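Local coordinates for probable LRR receptor-like serine/threonine-protein kinase At4g26540 (Arabidopsis thaliana, PDB 5HZ0) that acts as a cell-surface receptor for RGF peptide hormones, which maintain the root stem cell niche, and binds them through its extracellular leucine-rich repeats, at residues E255-D260 with N279-Q284; G292-E297 with N312-E317; L304-I309 with S327-F332; L321-R326 with L346-E351; I355-N360 with L379-N384. The protein carries 5 engineered substitutions. All coordinates share one frame; numbering follows the deposited sequence.

Contact 1 (E255-D260 with N279-Q284)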
# COMPACT_ATOMS: atom_id res chain seq x y z
N GLU A 255 10.39 12.87 24.27
CA GLU A 255 10.97 11.70 23.62
C GLU A 255 10.18 11.16 22.45
O GLU A 255 10.50 10.11 21.93
CB GLU A 255 11.22 10.58 24.62
CG GLU A 255 12.14 10.95 25.77
CD GLU A 255 12.52 9.73 26.58
OE1 GLU A 255 12.02 8.62 26.26
OE2 GLU A 255 13.32 9.87 27.53
N LEU A 256 9.12 11.85 22.04
CA LEU A 256 8.20 11.24 21.10
C LEU A 256 8.80 11.31 19.70
O LEU A 256 9.01 12.39 19.15
CB LEU A 256 6.90 12.03 21.16
CG LEU A 256 5.61 11.52 20.54
CD1 LEU A 256 5.38 10.06 20.91
CD2 LEU A 256 4.46 12.39 21.03
N TRP A 257 9.13 10.16 19.14
CA TRP A 257 9.72 10.15 17.80
C TRP A 257 8.80 9.69 16.68
O TRP A 257 9.04 9.99 15.50
CB TRP A 257 11.02 9.34 17.81
CG TRP A 257 10.82 7.87 17.95
CD1 TRP A 257 10.72 7.16 19.10
CD2 TRP A 257 10.71 6.92 16.88
NE1 TRP A 257 10.56 5.83 18.82
CE2 TRP A 257 10.55 5.66 17.46
CE3 TRP A 257 10.74 7.02 15.49
CZ2 TRP A 257 10.42 4.51 16.71
CZ3 TRP A 257 10.63 5.88 14.75
CH2 TRP A 257 10.46 4.64 15.35
N LEU A 258 7.72 9.00 17.04
CA LEU A 258 6.75 8.49 16.07
C LEU A 258 5.32 8.77 16.54
O LEU A 258 4.97 8.47 17.68
CB LEU A 258 6.98 6.99 15.77
CG LEU A 258 5.92 6.21 14.96
CD1 LEU A 258 5.43 6.95 13.72
CD2 LEU A 258 6.40 4.83 14.54
N ILE A 259 4.54 9.38 15.66
CA ILE A 259 3.11 9.59 15.89
C ILE A 259 2.32 9.14 14.65
O ILE A 259 2.47 9.70 13.57
CB ILE A 259 2.78 11.08 16.15
CG1 ILE A 259 3.50 11.60 17.39
CG2 ILE A 259 1.24 11.28 16.28
CD1 ILE A 259 3.21 13.05 17.69
N ASP A 260 1.48 8.12 14.80
CA ASP A 260 0.65 7.70 13.68
C ASP A 260 -0.81 7.62 14.10
O ASP A 260 -1.22 6.75 14.87
CB ASP A 260 1.14 6.35 13.16
CG ASP A 260 0.61 6.02 11.79
OD1 ASP A 260 -0.43 6.59 11.39
OD2 ASP A 260 1.23 5.18 11.12
N ASN A 279 12.69 15.40 18.97
CA ASN A 279 12.95 14.05 18.51
C ASN A 279 11.97 13.45 17.46
O ASN A 279 12.09 12.27 17.13
CB ASN A 279 13.15 13.11 19.69
CG ASN A 279 14.33 13.53 20.55
OD1 ASN A 279 15.47 13.55 20.10
ND2 ASN A 279 14.05 13.89 21.79
N LEU A 280 11.02 14.22 16.95
CA LEU A 280 10.02 13.62 16.06
C LEU A 280 10.63 13.30 14.70
O LEU A 280 11.08 14.18 13.97
CB LEU A 280 8.86 14.60 15.86
CG LEU A 280 7.58 14.15 15.15
CD1 LEU A 280 6.87 12.99 15.88
CD2 LEU A 280 6.66 15.35 15.00
N GLN A 281 10.69 12.01 14.39
CA GLN A 281 11.09 11.51 13.07
C GLN A 281 9.91 11.33 12.12
O GLN A 281 10.00 11.59 10.92
CB GLN A 281 11.91 10.22 13.18
CG GLN A 281 13.20 10.43 13.91
CD GLN A 281 13.99 9.16 14.13
OE1 GLN A 281 13.92 8.22 13.34
NE2 GLN A 281 14.73 9.12 15.23
N GLU A 282 8.81 10.82 12.66
CA GLU A 282 7.70 10.44 11.81
C GLU A 282 6.34 10.94 12.31
O GLU A 282 5.93 10.63 13.44
CB GLU A 282 7.70 8.93 11.60
CG GLU A 282 6.61 8.47 10.64
CD GLU A 282 6.91 7.12 10.04
OE1 GLU A 282 8.08 6.66 10.14
OE2 GLU A 282 5.99 6.52 9.45
N LEU A 283 5.68 11.74 11.47
CA LEU A 283 4.30 12.19 11.72
C LEU A 283 3.37 11.71 10.60
O LEU A 283 3.44 12.17 9.46
CB LEU A 283 4.23 13.71 11.87
CG LEU A 283 2.84 14.36 12.08
CD1 LEU A 283 2.07 13.78 13.28
CD2 LEU A 283 2.97 15.87 12.24
N GLN A 284 2.51 10.76 10.94
CA GLN A 284 1.46 10.31 10.03
C GLN A 284 0.09 10.67 10.57
O GLN A 284 -0.36 10.12 11.59
CB GLN A 284 1.57 8.80 9.79
CG GLN A 284 2.93 8.38 9.25
CD GLN A 284 2.87 7.15 8.37
OE1 GLN A 284 2.27 6.14 8.73
NE2 GLN A 284 3.47 7.25 7.18

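Contact 2 (G292-E297 with N312-E317)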
# COMPACT_ATOMS: atom_id res chain seq x y z
N GLY A 292 -7.29 23.59 9.05
CA GLY A 292 -6.24 24.53 9.44
C GLY A 292 -5.13 24.57 8.40
O GLY A 292 -5.28 24.01 7.31
N THR A 293 -4.02 25.21 8.74
CA THR A 293 -2.84 25.29 7.86
C THR A 293 -1.71 24.49 8.49
O THR A 293 -1.70 24.29 9.70
CB THR A 293 -2.31 26.72 7.73
OG1 THR A 293 -1.84 27.17 9.01
CG2 THR A 293 -3.38 27.68 7.22
N ILE A 294 -0.76 24.03 7.70
CA ILE A 294 0.42 23.43 8.29
C ILE A 294 1.09 24.52 9.12
O ILE A 294 1.41 25.58 8.59
CB ILE A 294 1.41 22.93 7.24
CG1 ILE A 294 0.68 22.27 6.08
CG2 ILE A 294 2.41 21.97 7.90
CD1 ILE A 294 1.58 21.83 4.97
N PRO A 295 1.21 24.29 10.43
CA PRO A 295 1.80 25.32 11.29
C PRO A 295 3.31 25.42 11.09
O PRO A 295 3.99 24.41 10.95
CB PRO A 295 1.47 24.83 12.71
CG PRO A 295 1.29 23.34 12.57
CD PRO A 295 0.68 23.15 11.20
N GLU A 296 3.84 26.64 11.08
CA GLU A 296 5.26 26.84 10.82
C GLU A 296 6.14 26.18 11.87
O GLU A 296 7.26 25.79 11.57
CB GLU A 296 5.59 28.32 10.73
CG GLU A 296 4.96 28.96 9.52
CD GLU A 296 5.83 30.02 8.92
OE1 GLU A 296 6.59 29.70 7.97
OE2 GLU A 296 5.76 31.16 9.41
N GLU A 297 5.61 26.03 13.08
CA GLU A 297 6.38 25.47 14.17
C GLU A 297 6.77 24.02 13.91
O GLU A 297 7.74 23.53 14.49
CB GLU A 297 5.64 25.63 15.50
CG GLU A 297 4.26 26.19 15.32
CD GLU A 297 4.15 27.64 15.75
OE1 GLU A 297 4.67 27.97 16.83
OE2 GLU A 297 3.54 28.43 15.01
N ASN A 312 -6.90 14.98 3.96
CA ASN A 312 -7.47 15.77 5.04
C ASN A 312 -8.16 17.02 4.47
O ASN A 312 -8.49 17.09 3.29
CB ASN A 312 -6.40 16.18 6.05
CG ASN A 312 -6.00 15.03 6.95
OD1 ASN A 312 -6.76 14.64 7.83
ND2 ASN A 312 -4.79 14.49 6.75
N LEU A 313 -8.46 17.95 5.36
CA LEU A 313 -9.00 19.27 5.02
C LEU A 313 -8.01 20.46 5.08
O LEU A 313 -8.43 21.61 5.23
CB LEU A 313 -10.33 19.53 5.77
CG LEU A 313 -11.43 18.45 5.63
CD1 LEU A 313 -12.63 18.79 6.51
CD2 LEU A 313 -11.88 18.21 4.18
N ILE A 314 -6.72 20.20 5.13
CA ILE A 314 -5.73 21.27 5.39
C ILE A 314 -5.71 22.36 4.30
O ILE A 314 -5.61 22.06 3.11
CB ILE A 314 -4.35 20.68 5.61
CG1 ILE A 314 -4.45 19.58 6.67
CG2 ILE A 314 -3.31 21.80 5.96
CD1 ILE A 314 -3.19 18.77 6.84
N THR A 315 -5.86 23.61 4.72
CA THR A 315 -5.85 24.74 3.79
C THR A 315 -4.56 25.52 3.94
O THR A 315 -3.77 25.24 4.81
CB THR A 315 -6.98 25.72 4.14
OG1 THR A 315 -6.98 25.94 5.55
CG2 THR A 315 -8.34 25.15 3.74
N GLY A 316 -4.38 26.54 3.11
CA GLY A 316 -3.26 27.44 3.27
C GLY A 316 -2.14 27.10 2.32
O GLY A 316 -2.30 26.28 1.41
N GLU A 317 -0.99 27.74 2.55
CA GLU A 317 0.21 27.53 1.76
C GLU A 317 1.20 26.61 2.45
O GLU A 317 1.29 26.59 3.68
CB GLU A 317 0.90 28.85 1.46
CG GLU A 317 0.09 29.81 0.61
CD GLU A 317 0.98 30.86 -0.03
OE1 GLU A 317 0.50 31.97 -0.32
OE2 GLU A 317 2.17 30.56 -0.25

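Contact 3 (L304-I309 with S327-F332)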
# COMPACT_ATOMS: atom_id res chain seq x y z
N LEU A 304 12.62 15.28 11.55
CA LEU A 304 11.51 14.68 10.81
C LEU A 304 12.00 14.05 9.51
O LEU A 304 12.53 14.74 8.65
CB LEU A 304 10.50 15.77 10.45
CG LEU A 304 8.98 15.59 10.51
CD1 LEU A 304 8.51 14.79 11.73
CD2 LEU A 304 8.34 16.97 10.51
N THR A 305 11.84 12.74 9.38
CA THR A 305 12.00 12.06 8.08
C THR A 305 10.70 11.95 7.26
O THR A 305 10.69 12.12 6.03
CB THR A 305 12.71 10.71 8.24
OG1 THR A 305 11.86 9.80 8.94
CG2 THR A 305 13.98 10.90 9.05
N HIS A 306 9.61 11.63 7.95
CA HIS A 306 8.35 11.29 7.29
C HIS A 306 7.23 12.22 7.71
O HIS A 306 6.84 12.25 8.88
CB HIS A 306 7.96 9.85 7.59
CG HIS A 306 8.79 8.84 6.87
ND1 HIS A 306 10.05 8.49 7.28
CD2 HIS A 306 8.53 8.10 5.76
CE1 HIS A 306 10.55 7.57 6.47
NE2 HIS A 306 9.64 7.32 5.54
N LEU A 307 6.72 13.00 6.76
CA LEU A 307 5.52 13.78 7.05
C LEU A 307 4.42 13.37 6.07
O LEU A 307 4.46 13.72 4.88
CB LEU A 307 5.83 15.27 6.92
CG LEU A 307 4.71 16.28 7.19
CD1 LEU A 307 4.11 16.11 8.59
CD2 LEU A 307 5.28 17.70 6.99
N GLU A 308 3.45 12.60 6.58
CA GLU A 308 2.30 12.19 5.79
C GLU A 308 1.06 12.80 6.41
O GLU A 308 0.60 12.35 7.46
CB GLU A 308 2.17 10.67 5.77
CG GLU A 308 3.11 9.94 4.83
CD GLU A 308 4.49 9.77 5.43
OE1 GLU A 308 4.63 8.95 6.36
OE2 GLU A 308 5.42 10.47 4.98
N ILE A 309 0.60 13.88 5.79
CA ILE A 309 -0.63 14.59 6.12
C ILE A 309 -1.75 14.48 5.08
O ILE A 309 -2.63 15.33 5.01
CB ILE A 309 -0.35 16.04 6.57
CG1 ILE A 309 0.28 16.85 5.45
CG2 ILE A 309 0.53 16.02 7.83
CD1 ILE A 309 0.42 18.31 5.78
N SER A 327 16.36 16.56 7.14
CA SER A 327 16.33 15.11 7.10
C SER A 327 15.10 14.52 6.40
O SER A 327 15.01 13.30 6.23
CB SER A 327 16.52 14.54 8.50
OG SER A 327 17.85 14.77 8.93
N LEU A 328 14.18 15.38 5.95
CA LEU A 328 12.92 14.91 5.35
C LEU A 328 13.15 14.05 4.10
O LEU A 328 13.71 14.51 3.09
CB LEU A 328 12.09 16.13 4.98
CG LEU A 328 10.59 16.01 4.71
CD1 LEU A 328 9.86 15.59 5.98
CD2 LEU A 328 10.04 17.33 4.18
N THR A 329 12.73 12.79 4.19
CA THR A 329 12.73 11.85 3.07
C THR A 329 11.44 11.80 2.28
O THR A 329 11.44 11.55 1.08
CB THR A 329 13.18 10.44 3.50
OG1 THR A 329 12.24 9.86 4.41
CG2 THR A 329 14.52 10.53 4.16
N MET A 330 10.33 11.99 2.99
CA MET A 330 9.01 11.73 2.43
C MET A 330 8.04 12.84 2.82
O MET A 330 7.86 13.12 4.01
CB MET A 330 8.49 10.39 2.92
CG MET A 330 7.24 9.92 2.20
SD MET A 330 6.73 8.27 2.71
CE MET A 330 8.23 7.34 2.37
N PHE A 331 7.44 13.48 1.82
CA PHE A 331 6.46 14.52 2.10
C PHE A 331 5.17 14.22 1.30
O PHE A 331 5.10 14.42 0.07
CB PHE A 331 7.07 15.88 1.73
CG PHE A 331 6.17 17.06 1.96
CD1 PHE A 331 5.25 17.07 3.00
CD2 PHE A 331 6.23 18.17 1.12
CE1 PHE A 331 4.40 18.16 3.21
CE2 PHE A 331 5.38 19.26 1.32
CZ PHE A 331 4.46 19.25 2.37
N PHE A 332 4.14 13.76 2.02
CA PHE A 332 2.83 13.49 1.42
C PHE A 332 1.79 14.44 2.01
O PHE A 332 1.40 14.30 3.18
CB PHE A 332 2.38 12.04 1.65
CG PHE A 332 3.17 11.00 0.88
CD1 PHE A 332 4.21 11.38 0.03
CD2 PHE A 332 2.86 9.65 0.99
CE1 PHE A 332 4.94 10.41 -0.67
CE2 PHE A 332 3.58 8.69 0.29
CZ PHE A 332 4.62 9.07 -0.55

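Contact 4 (L321-R326 with L346-E351)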
# COMPACT_ATOMS: atom_id res chain seq x y z
N LEU A 321 9.64 27.68 5.33
CA LEU A 321 10.55 27.24 6.40
C LEU A 321 10.73 25.73 6.42
O LEU A 321 11.47 25.18 7.23
CB LEU A 321 10.16 27.77 7.78
CG LEU A 321 10.53 29.24 7.98
CD1 LEU A 321 10.14 29.75 9.36
CD2 LEU A 321 12.00 29.45 7.71
N MET A 322 10.01 25.06 5.54
CA MET A 322 10.20 23.65 5.27
C MET A 322 11.66 23.33 4.94
O MET A 322 12.11 22.20 5.12
CB MET A 322 9.32 23.25 4.09
CG MET A 322 8.83 21.85 4.17
SD MET A 322 7.09 21.66 4.57
CE MET A 322 7.07 19.88 4.47
N SER A 323 12.41 24.33 4.46
CA SER A 323 13.84 24.15 4.23
C SER A 323 14.60 23.72 5.50
O SER A 323 15.63 23.05 5.43
CB SER A 323 14.46 25.42 3.66
OG SER A 323 13.81 26.57 4.17
N ASN A 324 14.06 24.06 6.66
CA ASN A 324 14.67 23.65 7.92
C ASN A 324 14.64 22.16 8.20
O ASN A 324 15.45 21.67 8.99
CB ASN A 324 14.09 24.41 9.10
CG ASN A 324 14.80 25.72 9.33
OD1 ASN A 324 15.97 25.75 9.69
ND2 ASN A 324 14.09 26.82 9.10
N LEU A 325 13.74 21.41 7.56
CA LEU A 325 13.75 19.99 7.85
C LEU A 325 14.69 19.38 6.84
O LEU A 325 14.31 19.09 5.70
CB LEU A 325 12.35 19.43 7.64
CG LEU A 325 11.26 20.28 8.28
CD1 LEU A 325 9.93 19.97 7.67
CD2 LEU A 325 11.25 20.02 9.77
N ARG A 326 15.91 19.12 7.30
CA ARG A 326 17.00 18.76 6.42
C ARG A 326 17.10 17.26 6.29
O ARG A 326 17.83 16.76 5.46
CB ARG A 326 18.32 19.34 6.93
CG ARG A 326 18.39 20.86 6.85
CD ARG A 326 18.37 21.33 5.40
NE ARG A 326 18.19 22.77 5.31
CZ ARG A 326 19.17 23.65 5.44
NH1 ARG A 326 20.41 23.23 5.66
NH2 ARG A 326 18.92 24.95 5.35
N LEU A 346 11.79 24.06 -0.68
CA LEU A 346 11.59 22.65 -0.42
C LEU A 346 12.76 21.84 -1.00
O LEU A 346 13.09 20.76 -0.51
CB LEU A 346 10.26 22.20 -1.02
CG LEU A 346 9.71 20.85 -0.60
CD1 LEU A 346 9.56 20.79 0.91
CD2 LEU A 346 8.36 20.65 -1.29
N SER A 347 13.40 22.39 -2.03
CA SER A 347 14.60 21.77 -2.59
C SER A 347 15.82 21.82 -1.65
O SER A 347 16.79 21.11 -1.88
CB SER A 347 14.98 22.44 -3.91
OG SER A 347 15.40 23.77 -3.68
N GLN A 348 15.78 22.64 -0.60
CA GLN A 348 16.85 22.58 0.40
C GLN A 348 16.77 21.33 1.26
O GLN A 348 17.67 21.06 2.04
CB GLN A 348 16.89 23.82 1.28
CG GLN A 348 17.32 25.06 0.55
CD GLN A 348 17.19 26.27 1.41
OE1 GLN A 348 17.64 26.28 2.56
NE2 GLN A 348 16.53 27.30 0.88
N CYS A 349 15.70 20.56 1.11
CA CYS A 349 15.66 19.28 1.78
C CYS A 349 16.28 18.35 0.74
O CYS A 349 15.57 17.84 -0.15
CB CYS A 349 14.21 18.86 2.09
SG CYS A 349 13.14 20.07 2.96
N ARG A 350 17.55 18.00 0.97
CA ARG A 350 18.38 17.35 -0.05
C ARG A 350 18.08 15.86 -0.13
O ARG A 350 18.33 15.23 -1.14
CB ARG A 350 19.89 17.57 0.22
CG ARG A 350 20.37 19.03 0.26
CD ARG A 350 19.92 19.82 -0.96
NE ARG A 350 20.42 19.22 -2.19
CZ ARG A 350 19.95 19.51 -3.41
NH1 ARG A 350 18.98 20.39 -3.57
NH2 ARG A 350 20.47 18.89 -4.47
N GLU A 351 17.56 15.31 0.95
CA GLU A 351 17.26 13.88 1.05
C GLU A 351 15.90 13.47 0.53
O GLU A 351 15.59 12.28 0.61
CB GLU A 351 17.27 13.45 2.52
CG GLU A 351 17.28 14.59 3.57
CD GLU A 351 16.25 15.74 3.32
OE1 GLU A 351 16.14 16.22 2.20
OE2 GLU A 351 15.55 16.19 4.25

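Contact 5 (I355-N360 with L379-N384)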
# COMPACT_ATOMS: atom_id res chain seq x y z
N ILE A 355 7.89 13.08 -3.08
CA ILE A 355 6.98 14.19 -2.84
C ILE A 355 5.63 13.87 -3.53
O ILE A 355 5.60 13.70 -4.75
CB ILE A 355 7.55 15.49 -3.41
CG1 ILE A 355 8.90 15.81 -2.78
CG2 ILE A 355 6.57 16.65 -3.21
CD1 ILE A 355 9.67 16.88 -3.53
N ASP A 356 4.55 13.75 -2.77
CA ASP A 356 3.22 13.70 -3.38
C ASP A 356 2.35 14.84 -2.85
O ASP A 356 1.88 14.82 -1.70
CB ASP A 356 2.54 12.35 -3.13
CG ASP A 356 1.27 12.13 -3.99
OD1 ASP A 356 0.71 13.12 -4.53
OD2 ASP A 356 0.84 10.96 -4.13
N LEU A 357 2.16 15.84 -3.71
CA LEU A 357 1.27 16.99 -3.49
C LEU A 357 -0.07 16.98 -4.29
O LEU A 357 -0.75 18.01 -4.37
CB LEU A 357 2.04 18.30 -3.65
CG LEU A 357 3.27 18.37 -2.74
CD1 LEU A 357 4.07 19.64 -2.96
CD2 LEU A 357 2.86 18.24 -1.27
N SER A 358 -0.40 15.86 -4.92
CA SER A 358 -1.57 15.79 -5.83
C SER A 358 -2.88 16.16 -5.16
O SER A 358 -3.00 16.11 -3.94
CB SER A 358 -1.76 14.38 -6.42
OG SER A 358 -0.60 13.88 -7.07
N TYR A 359 -3.85 16.54 -5.97
CA TYR A 359 -5.20 16.84 -5.50
C TYR A 359 -5.20 17.97 -4.47
O TYR A 359 -5.64 17.80 -3.32
CB TYR A 359 -5.90 15.59 -4.93
CG TYR A 359 -6.13 14.51 -5.95
CD1 TYR A 359 -7.14 14.62 -6.91
CD2 TYR A 359 -5.36 13.36 -5.95
CE1 TYR A 359 -7.35 13.62 -7.85
CE2 TYR A 359 -5.55 12.37 -6.88
CZ TYR A 359 -6.55 12.50 -7.82
OH TYR A 359 -6.73 11.49 -8.73
N ASN A 360 -4.75 19.12 -4.93
CA ASN A 360 -4.85 20.36 -4.18
C ASN A 360 -5.16 21.49 -5.14
O ASN A 360 -5.50 21.27 -6.31
CB ASN A 360 -3.54 20.66 -3.44
CG ASN A 360 -3.36 19.80 -2.20
OD1 ASN A 360 -3.98 20.06 -1.18
ND2 ASN A 360 -2.49 18.80 -2.29
N LEU A 379 7.84 12.06 -7.93
CA LEU A 379 7.31 13.42 -7.92
C LEU A 379 5.87 13.36 -8.44
O LEU A 379 5.62 13.06 -9.62
CB LEU A 379 8.19 14.36 -8.75
CG LEU A 379 7.80 15.83 -8.88
CD1 LEU A 379 7.51 16.41 -7.53
CD2 LEU A 379 8.89 16.68 -9.60
N LEU A 380 4.91 13.62 -7.55
CA LEU A 380 3.50 13.55 -7.92
C LEU A 380 2.81 14.84 -7.55
O LEU A 380 2.56 15.13 -6.38
CB LEU A 380 2.85 12.39 -7.18
CG LEU A 380 3.69 11.11 -7.27
CD1 LEU A 380 3.27 10.09 -6.23
CD2 LEU A 380 3.64 10.52 -8.68
N LEU A 381 2.57 15.63 -8.60
CA LEU A 381 1.91 16.93 -8.57
C LEU A 381 0.52 16.96 -9.25
O LEU A 381 -0.01 18.04 -9.57
CB LEU A 381 2.84 18.02 -9.13
CG LEU A 381 4.22 18.18 -8.47
CD1 LEU A 381 4.91 19.38 -9.08
CD2 LEU A 381 4.14 18.33 -6.96
N LEU A 382 0.00 15.78 -9.59
CA LEU A 382 -1.20 15.68 -10.41
C LEU A 382 -2.43 16.34 -9.80
O LEU A 382 -2.53 16.50 -8.59
CB LEU A 382 -1.47 14.22 -10.84
CG LEU A 382 -1.88 13.12 -9.85
CD1 LEU A 382 -3.39 13.07 -9.63
CD2 LEU A 382 -1.38 11.79 -10.35
N SER A 383 -3.34 16.78 -10.66
CA SER A 383 -4.55 17.48 -10.21
C SER A 383 -4.30 18.70 -9.30
O SER A 383 -4.53 18.65 -8.10
CB SER A 383 -5.56 16.53 -9.57
OG SER A 383 -6.63 17.29 -9.03
N ASN A 384 -3.84 19.78 -9.90
CA ASN A 384 -3.69 21.04 -9.20
C ASN A 384 -4.00 22.11 -10.23
O ASN A 384 -4.56 21.82 -11.28
CB ASN A 384 -2.27 21.21 -8.65
CG ASN A 384 -2.06 20.48 -7.33
OD1 ASN A 384 -2.51 20.95 -6.30
ND2 ASN A 384 -1.38 19.34 -7.37

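Contact 1 (E255-D260 with N279-Q284)
Ile-259 packs against two leucines of the 279-284 segment, and its atoms can be followed outward one by one. CB and CG2 of Ile-259 both lie 4.0 Å from Leu-283 CD1. The longer branch is set anti to the carbonyl carbon (chi1 -60°), which carries CG1 of Ile-259 to within 3.9 Å of Leu-280 CD1. The terminal CD1 of Ile-259 stays on that methyl, 4.1 Å from Leu-280 CD1. Ile-259 thus runs side by side with Leu-283, pointing the same way, but crosses Leu-280 at about a right angle. Strands 258-260 and 282-284 are parallel neighbours, 8° apart, from successive turns of the leucine-rich-repeat solenoid of the receptor's extracellular domain; Ile-259 and Leu-283 face its hydrophobic interior, whereas Leu-258, Asp-260, Glu-282 and Gln-284 face the bound peptide's side. The backbones are joined just ahead of the strands by Trp-257 O, which accepts from Gln-281 N on a lone pair at 2.8 Å and from Glu-282 N at 3.0 Å. Further on, Ile-259 N bonds to Glu-282 O and Gln-284 N to Ile-259 O. On the peptide-binding face, Leu-258 CD1 leans on the aliphatic stem of Glu-282, 3.6 Å from CG, while Glu-282 OE2 hydrogen-bonds a polar side chain of the peptide. Asp-260 divides its carboxylate: OD1, which also touches CB of Gln-284, is hydrogen-bonded to Ser-262 OG, and OD2 is hydrogen-bonded to the peptide backbone.

Contact 2 (G292-E297 with N312-E317)
Gly-292 and Thr-293 run beside Ile-314 to Gly-316, with the CA atoms of Gly-292 and Ile-314 5.2 Å apart and those of Thr-293 and Gly-316 5.1 Å apart. Both glycines have positive phi, 94° at Gly-292, and each belongs to the Ser/Thr-Gly-x-Ile-Pro signature of plant-type leucine-rich repeats. Gly-292 O takes two bonds from a single residue: Thr-315 N approaches nearly head-on at 2.7 Å, and Thr-315 OG1 comes from above the carbonyl plane, 3.1 Å from Gly-292 O. That second bond depends on the threonine hydroxyl sitting between its own backbone N and carbonyl carbon (chi1 46°).

Among the side chains, Ile-314 CG2 sits by Gly-292 O and 4.0 Å from Ile-294 CG1, the two isoleucines crossing at about a right angle. Thr-293 turns CG2 to the other segment, where it packs on the bare CA of Gly-316 at 4.0 Å and on Thr-315 O. The contact belongs to the solenoid wall reached after strands 282-284 and 306-308. Ile-294 is backed by Ile-309, just beyond strand 306-308, and Gly-316 passes the pairing on to Thr-339 of strand 337-340.

Contact 3 (L304-I309 with S327-F332)
Thr-305 O is gripped by three donors from the 327-332 segment. Thr-329 N meets it in the carbonyl plane on a lone pair at 2.8 Å, Met-330 N arrives nearly along the C=O axis at 3.1 Å, and Thr-329 OG1 lies 3.2 Å from the same Thr-305 O but 58° out of the plane. This is where two parallel strands, 306-308 and 330-332, enter the inner face of the leucine-rich-repeat solenoid. Leu-307 N then bonds to Met-330 O, Phe-332 N to Leu-307 O, and Ile-309 N to Phe-332 O, which carries the pairing one residue past the first strand.

The interior face is apolar: Leu-307 and Phe-331 lie side by side, pointing the same way, with Leu-307 CD2 3.9 Å from Phe-331 CE1; Met-322 covers both. On the other face Met-330 packs on a modified side chain of the bound peptide and Phe-332 on its backbone, in keeping with their place in the peptide-recognition motif. Glu-308 shares that face, its CG lying 3.9 Å from Phe-332 CD2, and its OE2 touches Met-330 CG.

The imidazole of His-306 is met from three directions. Thr-305 OG1, also bonded to Gln-281 O, hydrogen-bonds ND1 of His-306 in the ring plane at 2.8 Å, and Thr-329 OG1 lies over one face near the rim. Met-330 comes in at the edge, its SD 4.6 Å from the His-306 ring centroid, and the bend at chi3 (-56°) brings CE to 3.5 Å from NE2 of His-306.

Contact 4 (L321-R326 with L346-E351)
Ser-323 and Gln-348 bring the two backbones together with their CA atoms 5.1 Å apart, and Arg-326 and Cys-349 do so at 4.9 Å between CA atoms, each segment leaving a short 3-10 turn for a loop. Met-322 and Leu-346 supply the apolar part, lying side by side and pointing the same way, with Met-322 CG 3.5 Å from Leu-346 CD1; both also rest on Phe-331 of strand 330-332. Cys-349 turns SG toward Leu-325 O (3.1 Å) and Met-322 O (3.2 Å), both on one side of it.

Nearer the surface, the amide end of Gln-348 lies against CB of Ser-323. Arg-326 folds back at chi2 (-66°), and its NE donates to Ser-323 O at 2.6 Å, with that oxygen close to the guanidinium plane. The stem of Arg-326 also crosses to the other segment, where CD lies 3.4 Å from Gln-348 O. Arg-350 likewise turns back on its own segment, but through NH1, to Ser-347 O, while its NH2 reaches Gly-372 O. Short 3-10 turns packed one on the next, with an apolar side chain turned inward from each, are characteristic of the convex side of a plant leucine-rich-repeat solenoid.

Contact 5 (I355-N360 with L379-N384)
Leu-380 joins its backbone to the 355-360 segment twice, Leu-380 N bonding to Ile-355 O at 2.9 Å and Leu-357 N to Leu-380 O at 2.8 Å. Beyond the strands backbone hydrogen bonds continue into the turns, through Tyr-359 N to Leu-382 O and Asn-360 N to Ser-383 O.

Side-chain hydrogen bonds fix those turns. Asp-356 OD1 accepts from Ser-358 N, closing an Asx turn, and also from Ser-358 OG at 3.0 Å. Asn-360 ND2 donates to Leu-357 O, and Asn-384 ND2 repeats this one repeat later on Leu-381 O while adding a weak bond across to Leu-357 O at 3.3 Å. These are the asparagines of the leucine-rich-repeat consensus.

Apolar contacts fall on two sides. Inside, Leu-357 CB meets Leu-381 CD2 at 3.9 Å. On the peptide side Leu-382 CD1 presses on the Tyr-359 ring, 3.6 Å from CE2.

A methyl also packs beside a charged group: Leu-380 CD1 lies against the Asp-356 carboxylate, whose OD2 hydrogen-bonds the peptide backbone.

Strands 354-356 and 378-380 lie between strand 330-332, whose Phe-331 packs on Leu-357, and strand 402-404, whose Arg-404 is touched by Leu-380 and Leu-382.

Overall arrangement
All five contacts join successive turns of one solenoid, at different places round its cross-section. Contacts 1, 3 and 5 belong to the parallel strands of the inner, peptide-binding side: Gln-281 O meets Thr-305 N between contacts 1 and 3, and Phe-331 O meets Asp-356 N between contacts 3 and 5. Contacts 1, 4 and 5 are buried, 2 and 3 partly so; besides Arg-326 of contact 4, only contact 2 has exposed touching residues. It lies farther round the wall, yet meets contact 3 at Ile-309. Contact 4 covers the back. The chemistry follows position: regular backbone bonding with acidic and aromatic groups near the hormone, glycine-threonine pairing along the wall, and side-chain packing without regular backbone pairing at the back.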